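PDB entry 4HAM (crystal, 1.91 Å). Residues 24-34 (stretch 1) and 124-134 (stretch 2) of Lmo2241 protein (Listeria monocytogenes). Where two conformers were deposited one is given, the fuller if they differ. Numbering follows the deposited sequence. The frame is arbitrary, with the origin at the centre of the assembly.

Stretch 1 (24-34) KEQVVKGVLQE
Stretch 2 (124-134) QDIIGGDVVEG

Two helix ends and the loops that follow them meet here, burying 422 Å² in all. Residues 24 to 28 continue a helix begun earlier in the chain, with phi/psi near -61/-41, and Lys 29 follows at -69/-18; residues 124 to 127 likewise continue a helix begun earlier. The register sets CA of Glu 25 6.3 Å from CA of Ile 126, CA of Lys 29 5.1 Å from CA of Ile 127, and CA of Val 31 6.3 Å from CA of Val 131, so both chains advance in the same sense.

The polar centre is Lys 29. Its CA-to-CB bond points sideways, but a long chain with chi angles m, t, t, m (-70°, 180°, -157°, -54°) brings the ammonium to the end of the second helix, where carbonyls lack helical partners. Lys 29 NZ donates to Ile 126 O at 2.8 Å; Lys 29 NZ also lies 2.9 Å from Asp 125 O, but the angle is too poor for a hydrogen bond. Within its own helix, Lys 29 NZ forms a salt bridge with Glu 25 OE2 at 2.9 Å, one turn back; Glu 25 is extended (t, t, chi3 -7°). This positive charge also sits beside a less favourable pair of like charges, Glu 25 OE2 and Asp 125 OD2, 4.1 Å apart.

Apolar contacts flank this group. Val 28 (t) points toward the second stretch and sets CG1 3.7 Å from CG2 of Ile 126 (m, t), whose buried, branched side chain offers a methyl to meet it. Farther along, Val 31 CG2 meets Val 131 CG2 at 3.9 Å; both valines are t, although CA-to-CB points away in Val 31 and toward in Val 131.

Glycines end both helices. Gly 30, at phi/psi 84/5, closes a Schellman motif: Gly 30 N bonds to Val 27 O at 3.0 Å, and Val 31 N bonds weakly to Gln 26 O at 3.0 Å; Leu 32 N adds a bond to the same Gln 26 O at 3.1 Å. A CB on Gly 30 would be jammed against the preceding carbonyl oxygen. Gly 128, at 71/-150, follows the bond from its N to Gln 124 O (3.0 Å); an ideal CB there would lie a tight 3.3 Å from Lys 29 CG.

Water joins the backbones where the helices give way to loops. Water 1 donates to Lys 29 O at 2.7 Å and weakly to Ile 127 O at 3.5 Å. Water 2 donates to Lys 29 O at 3.2 Å and accepts from Val 131 N at 3.2 Å, bridging the extended backbone at Val 131 (phi/psi -121/129) to the carbonyl of Lys 29.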

# COMPACT_ATOMS: atom_id res chain seq x y z
N LYS A 24 8.55 0.05 14.04
CA LYS A 24 7.15 0.44 14.28
C LYS A 24 6.33 -0.72 14.86
O LYS A 24 5.58 -0.54 15.82
CB LYS A 24 6.53 0.92 12.96
CG LYS A 24 5.15 1.54 13.11
CD LYS A 24 4.53 1.93 11.77
CE LYS A 24 5.28 3.07 11.08
NZ LYS A 24 4.58 3.56 9.84
N GLU A 25 6.47 -1.89 14.26
CA GLU A 25 5.75 -3.09 14.70
C GLU A 25 6.14 -3.49 16.12
O GLU A 25 5.31 -3.92 16.92
CB GLU A 25 6.01 -4.27 13.74
CG GLU A 25 5.06 -5.45 13.95
CD GLU A 25 5.44 -6.67 13.11
OE1 GLU A 25 6.36 -6.56 12.26
OE2 GLU A 25 4.81 -7.72 13.29
N GLN A 26 7.42 -3.36 16.44
CA GLN A 26 7.88 -3.67 17.80
C GLN A 26 7.31 -2.70 18.83
O GLN A 26 7.05 -3.08 19.97
CB GLN A 26 9.39 -3.69 17.87
CG GLN A 26 9.99 -4.92 17.24
CD GLN A 26 11.48 -4.95 17.34
OE1 GLN A 26 12.08 -4.13 18.04
NE2 GLN A 26 12.10 -5.89 16.64
N VAL A 27 7.13 -1.44 18.43
CA VAL A 27 6.44 -0.49 19.30
C VAL A 27 5.00 -0.93 19.48
O VAL A 27 4.50 -0.97 20.61
CB VAL A 27 6.50 0.96 18.76
CG1 VAL A 27 5.61 1.87 19.58
CG2 VAL A 27 7.93 1.46 18.75
N VAL A 28 4.33 -1.29 18.38
CA VAL A 28 2.95 -1.77 18.48
C VAL A 28 2.82 -2.98 19.42
O VAL A 28 1.89 -3.05 20.21
CB VAL A 28 2.36 -2.12 17.10
CG1 VAL A 28 1.06 -2.90 17.24
CG2 VAL A 28 2.15 -0.83 16.29
N LYS A 29 3.77 -3.90 19.33
CA LYS A 29 3.79 -5.09 20.19
C LYS A 29 4.07 -4.80 21.65
O LYS A 29 3.81 -5.65 22.50
CB LYS A 29 4.85 -6.08 19.72
CG LYS A 29 4.56 -6.77 18.40
CD LYS A 29 5.69 -7.72 18.04
CE LYS A 29 5.74 -7.99 16.54
NZ LYS A 29 4.43 -8.46 16.02
N GLY A 30 4.63 -3.63 21.95
CA GLY A 30 5.05 -3.35 23.31
C GLY A 30 6.43 -3.90 23.62
O GLY A 30 6.91 -3.81 24.75
N VAL A 31 7.10 -4.46 22.61
CA VAL A 31 8.46 -4.94 22.78
C VAL A 31 9.36 -3.73 22.98
O VAL A 31 10.31 -3.78 23.76
CB VAL A 31 8.94 -5.77 21.58
CG1 VAL A 31 10.45 -5.92 21.58
CG2 VAL A 31 8.24 -7.13 21.58
N LEU A 32 9.04 -2.66 22.26
CA LEU A 32 9.65 -1.34 22.49
C LEU A 32 8.62 -0.43 23.16
O LEU A 32 7.47 -0.35 22.72
CB LEU A 32 10.15 -0.74 21.18
CG LEU A 32 11.39 -1.40 20.56
CD1 LEU A 32 11.63 -0.90 19.12
CD2 LEU A 32 12.60 -1.12 21.44
N GLN A 33 9.03 0.24 24.23
CA GLN A 33 8.12 1.08 25.01
C GLN A 33 8.53 2.54 24.88
O GLN A 33 9.69 2.82 24.63
CB GLN A 33 8.18 0.69 26.48
CG GLN A 33 7.72 -0.73 26.78
CD GLN A 33 7.84 -1.07 28.25
OE1 GLN A 33 8.95 -1.11 28.80
NE2 GLN A 33 6.71 -1.31 28.90
N GLU A 34 7.58 3.45 25.08
CA GLU A 34 7.86 4.88 25.10
C GLU A 34 9.06 5.15 26.01
O GLU A 34 9.15 4.59 27.11
CB GLU A 34 6.63 5.66 25.59
CG GLU A 34 6.82 7.17 25.69
CD GLU A 34 5.56 7.91 26.11
OE1 GLU A 34 5.67 9.04 26.64
OE2 GLU A 34 4.45 7.37 25.91
N GLN A 124 -3.54 -9.67 13.90
CA GLN A 124 -3.10 -10.54 15.00
C GLN A 124 -1.59 -10.75 14.98
O GLN A 124 -0.95 -10.81 16.04
CB GLN A 124 -3.81 -11.90 14.96
CG GLN A 124 -5.32 -11.83 15.21
CD GLN A 124 -5.65 -11.44 16.63
OE1 GLN A 124 -5.84 -10.26 16.93
NE2 GLN A 124 -5.69 -12.43 17.52
N ASP A 125 -1.01 -10.85 13.78
CA ASP A 125 0.43 -11.06 13.65
C ASP A 125 1.20 -9.81 14.08
O ASP A 125 2.28 -9.90 14.65
CB ASP A 125 0.78 -11.43 12.21
CG ASP A 125 2.26 -11.68 12.02
OD1 ASP A 125 2.76 -12.75 12.43
OD2 ASP A 125 2.93 -10.80 11.44
N ILE A 126 0.62 -8.65 13.82
CA ILE A 126 1.23 -7.38 14.20
C ILE A 126 1.18 -7.18 15.72
O ILE A 126 2.19 -6.86 16.34
CB ILE A 126 0.54 -6.22 13.45
CG1 ILE A 126 1.01 -6.23 12.00
CG2 ILE A 126 0.83 -4.87 14.12
CD1 ILE A 126 0.07 -5.53 11.03
N ILE A 127 0.01 -7.42 16.31
CA ILE A 127 -0.16 -7.27 17.75
C ILE A 127 0.68 -8.27 18.53
O ILE A 127 1.17 -7.99 19.62
CB ILE A 127 -1.66 -7.37 18.14
CG1 ILE A 127 -2.41 -6.19 17.53
CG2 ILE A 127 -1.83 -7.41 19.64
CD1 ILE A 127 -3.93 -6.34 17.54
N GLY A 128 0.87 -9.45 17.95
CA GLY A 128 1.78 -10.42 18.54
C GLY A 128 1.28 -11.05 19.83
O GLY A 128 0.09 -11.21 20.05
N GLY A 129 2.22 -11.42 20.69
CA GLY A 129 1.88 -11.99 21.98
C GLY A 129 1.78 -10.93 23.06
O GLY A 129 1.03 -9.97 22.94
N ASP A 130 2.55 -11.11 24.12
CA ASP A 130 2.50 -10.18 25.25
C ASP A 130 3.86 -10.10 25.93
O ASP A 130 4.51 -11.11 26.15
CB ASP A 130 1.43 -10.65 26.25
CG ASP A 130 1.35 -9.76 27.48
OD1 ASP A 130 1.21 -8.52 27.33
OD2 ASP A 130 1.41 -10.30 28.61
N VAL A 131 4.28 -8.88 26.24
CA VAL A 131 5.55 -8.65 26.94
C VAL A 131 5.31 -7.91 28.25
O VAL A 131 4.64 -6.89 28.28
CB VAL A 131 6.52 -7.83 26.08
CG1 VAL A 131 7.69 -7.37 26.91
CG2 VAL A 131 6.98 -8.65 24.90
N VAL A 132 5.86 -8.45 29.34
CA VAL A 132 5.73 -7.82 30.65
C VAL A 132 7.09 -7.75 31.34
O VAL A 132 8.08 -8.29 30.85
CB VAL A 132 4.78 -8.60 31.58
CG1 VAL A 132 3.99 -7.65 32.48
CG2 VAL A 132 3.84 -9.45 30.78
N GLU A 133 7.11 -7.07 32.49
CA GLU A 133 8.28 -7.00 33.34
C GLU A 133 7.87 -7.10 34.81
O GLU A 133 7.12 -6.26 35.31
CB GLU A 133 9.05 -5.71 33.08
CG GLU A 133 10.06 -5.83 31.95
CD GLU A 133 9.86 -4.80 30.86
OE1 GLU A 133 9.44 -3.67 31.17
OE2 GLU A 133 10.13 -5.13 29.68
N GLY A 134 8.34 -8.14 35.49
CA GLY A 134 8.01 -8.36 36.89
C GLY A 134 6.64 -8.97 37.07
O GLY A 134 6.23 -9.85 36.31
O HOH W 1 3.48 -8.35 22.23
O HOH W 2 2.65 -6.24 25.41